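Local coordinates for protein NegoA.19184.a (Neisseria gonorrhoeae, PDB 5UEB) that is of unknown function but belongs to the DUF4265 family and pairs an antiparallel five-stranded sheet with a smaller four-stranded sheet backed by two helices, at residues T78-V83 / V113-K118. Residues are numbered along the deposited sequence; the frame is centred on the assembly and turned at random.
Sequences TTINIV and VNFPPK
Phe-115 O takes the backbone N-H of Thr-78 at 2.8 Å in a nearly straight bond, with the donor lying in the carbonyl plane. The same oxygen is within 3.1 Å of a water that can donate to it, though that water has more acceptors in reach than protons. This water also meets Thr-78 OG1 at 2.7 Å, a hydroxyl hydrogen-bonded to Gly-145 N as well. Phe-115 N returns the bond to Thr-78 O, and a second reciprocal pair links Ile-80 with Val-113, so four backbone bonds join the strands. Between these two hydrogen-bonded pairs sits the non-hydrogen-bonded pair Thr-79 and Asn-114. Here Thr-78 O also receives a CA-H...O contact from Asn-114 CA at 3.3 Å, matched by one from Thr-79 CA to Val-113 O. On the face of Thr-79 and Asn-114 a single water donates to both Thr-79 OG1 and Asn-114 OD1, each at 2.8 Å, while Thr-79 OG1 is bonded in addition to Leu-51 O.

The opposite face, which also carries Thr-78, is mostly apolar. The first torsion of Phe-115 (chi1 -70°) sets CG beside the backbone N. The ring meets Ile-80 CG1 edge-on, in plane, at 3.9 Å from CD2. Val-113 CG1 rests over one face of the same ring, offset toward the rim, whereas its CG2 meets Ile-82 CD1 at 3.9 Å. Ile-96 of helix 90-98 packs on both Val-113 and Phe-115. Thus a water-bridged face and a helix-covered face share one backbone ladder, the antiparallel pairing of first and third strands at the centre of a ferredoxin-like alpha+beta domain.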
loop_
_atom_site.group_PDB
_atom_site.type_symbol
_atom_site.label_atom_id
_atom_site.label_comp_id
_atom_site.label_asym_id
_atom_site.label_seq_id
_atom_site.Cartn_x
_atom_site.Cartn_y
_atom_site.Cartn_z
ATOM N N THR B 78 -14.633 -2.722 -6.659
ATOM C CA THR B 78 -13.943 -1.582 -7.249
ATOM C C THR B 78 -14.601 -0.297 -6.757
ATOM O O THR B 78 -15.824 -0.243 -6.615
ATOM C CB THR B 78 -14.085 -1.672 -8.777
ATOM O OG1 THR B 78 -13.302 -2.769 -9.264
ATOM C CG2 THR B 78 -13.643 -0.393 -9.474
ATOM N N THR B 79 -13.792 0.729 -6.471
ATOM C CA THR B 79 -14.276 2.051 -6.071
ATOM C C THR B 79 -13.888 3.068 -7.137
ATOM O O THR B 79 -12.703 3.210 -7.450
ATOM C CB THR B 79 -13.657 2.471 -4.735
ATOM O OG1 THR B 79 -13.849 1.440 -3.761
ATOM C CG2 THR B 79 -14.289 3.786 -4.222
ATOM N N ILE B 80 -14.881 3.776 -7.681
ATOM C CA ILE B 80 -14.689 4.790 -8.719
ATOM C C ILE B 80 -15.209 6.109 -8.167
ATOM O O ILE B 80 -16.347 6.172 -7.691
ATOM C CB ILE B 80 -15.448 4.421 -10.011
ATOM C CG1 ILE B 80 -15.041 3.029 -10.525
ATOM C CG2 ILE B 80 -15.237 5.506 -11.073
ATOM C CD1 ILE B 80 -13.577 2.896 -10.895
ATOM N N ASN B 81 -14.382 7.158 -8.226
ATOM C CA ASN B 81 -14.788 8.509 -7.838
ATOM C C ASN B 81 -15.218 9.247 -9.099
ATOM O O ASN B 81 -14.528 9.180 -10.120
ATOM C CB ASN B 81 -13.635 9.306 -7.227
ATOM C CG ASN B 81 -12.922 8.601 -6.072
ATOM O OD1 ASN B 81 -11.713 8.755 -5.918
ATOM N ND2 ASN B 81 -13.666 7.875 -5.230
ATOM N N ILE B 82 -16.346 9.954 -9.034
ATOM C CA ILE B 82 -16.876 10.674 -10.195
ATOM C C ILE B 82 -17.284 12.065 -9.744
ATOM O O ILE B 82 -18.035 12.209 -8.775
ATOM C CB ILE B 82 -18.100 9.975 -10.820
ATOM C CG1 ILE B 82 -17.815 8.496 -11.103
ATOM C CG2 ILE B 82 -18.551 10.735 -12.087
ATOM C CD1 ILE B 82 -19.028 7.724 -11.622
ATOM N N VAL B 83 -16.832 13.085 -10.467
ATOM C CA VAL B 83 -17.246 14.456 -10.193
ATOM C C VAL B 83 -17.813 15.049 -11.475
ATOM O O VAL B 83 -17.304 14.778 -12.569
ATOM C CB VAL B 83 -16.089 15.297 -9.619
ATOM C CG1 VAL B 83 -14.981 15.425 -10.608
ATOM C CG2 VAL B 83 -16.584 16.675 -9.206
ATOM N N VAL B 113 -18.575 5.283 -6.266
ATOM C CA VAL B 113 -19.380 4.171 -6.755
ATOM C C VAL B 113 -18.652 2.869 -6.478
ATOM O O VAL B 113 -17.465 2.737 -6.796
ATOM C CB VAL B 113 -19.658 4.317 -8.260
ATOM C CG1 VAL B 113 -20.533 3.169 -8.754
ATOM C CG2 VAL B 113 -20.293 5.679 -8.544
ATOM N N ASN B 114 -19.372 1.905 -5.907
ATOM C CA ASN B 114 -18.871 0.554 -5.711
ATOM C C ASN B 114 -19.362 -0.336 -6.842
ATOM O O ASN B 114 -20.570 -0.402 -7.101
ATOM C CB ASN B 114 -19.385 -0.044 -4.401
ATOM C CG ASN B 114 -18.823 -1.416 -4.155
ATOM O OD1 ASN B 114 -17.677 -1.553 -3.727
ATOM N ND2 ASN B 114 -19.616 -2.453 -4.451
ATOM N N PHE B 115 -18.431 -1.035 -7.493
ATOM C CA PHE B 115 -18.777 -2.061 -8.464
ATOM C C PHE B 115 -18.322 -3.432 -7.984
ATOM O O PHE B 115 -17.149 -3.601 -7.618
ATOM C CB PHE B 115 -18.137 -1.774 -9.836
ATOM C CG PHE B 115 -18.735 -0.602 -10.553
ATOM C CD1 PHE B 115 -20.000 -0.690 -11.114
ATOM C CD2 PHE B 115 -18.035 0.590 -10.670
ATOM C CE1 PHE B 115 -20.558 0.390 -11.774
ATOM C CE2 PHE B 115 -18.590 1.677 -11.338
ATOM C CZ PHE B 115 -19.849 1.576 -11.896
ATOM N N PRO B 116 -19.198 -4.433 -8.002
ATOM C CA PRO B 116 -18.792 -5.799 -7.649
ATOM C C PRO B 116 -17.783 -6.337 -8.646
ATOM O O PRO B 116 -17.597 -5.754 -9.730
ATOM C CB PRO B 116 -20.112 -6.582 -7.727
ATOM C CG PRO B 116 -21.193 -5.550 -7.594
ATOM C CD PRO B 116 -20.643 -4.321 -8.251
ATOM N N PRO B 117 -17.109 -7.441 -8.321
ATOM C CA PRO B 117 -16.153 -8.035 -9.268
ATOM C C PRO B 117 -16.737 -8.168 -10.669
ATOM O O PRO B 117 -17.879 -8.595 -10.848
ATOM C CB PRO B 117 -15.864 -9.410 -8.651
ATOM C CG PRO B 117 -16.075 -9.207 -7.179
ATOM C CD PRO B 117 -17.189 -8.202 -7.057
ATOM N N LYS B 118 -15.937 -7.786 -11.665
ATOM C CA LYS B 118 -16.183 -7.900 -13.098
ATOM C C LYS B 118 -17.192 -6.880 -13.631
ATOM O O LYS B 118 -17.406 -6.832 -14.840
ATOM C CB LYS B 118 -16.571 -9.319 -13.564
ATOM C CG LYS B 118 -15.692 -10.417 -13.002
ATOM C CD LYS B 118 -16.073 -11.781 -13.552
ATOM C CE LYS B 118 -15.155 -12.853 -12.993
ATOM N NZ LYS B 118 -15.311 -14.157 -13.692
HETATM O O HOH W 1 -14.668 -5.021 -8.907
HETATM O O HOH W 2 -16.297 0.597 -2.657
#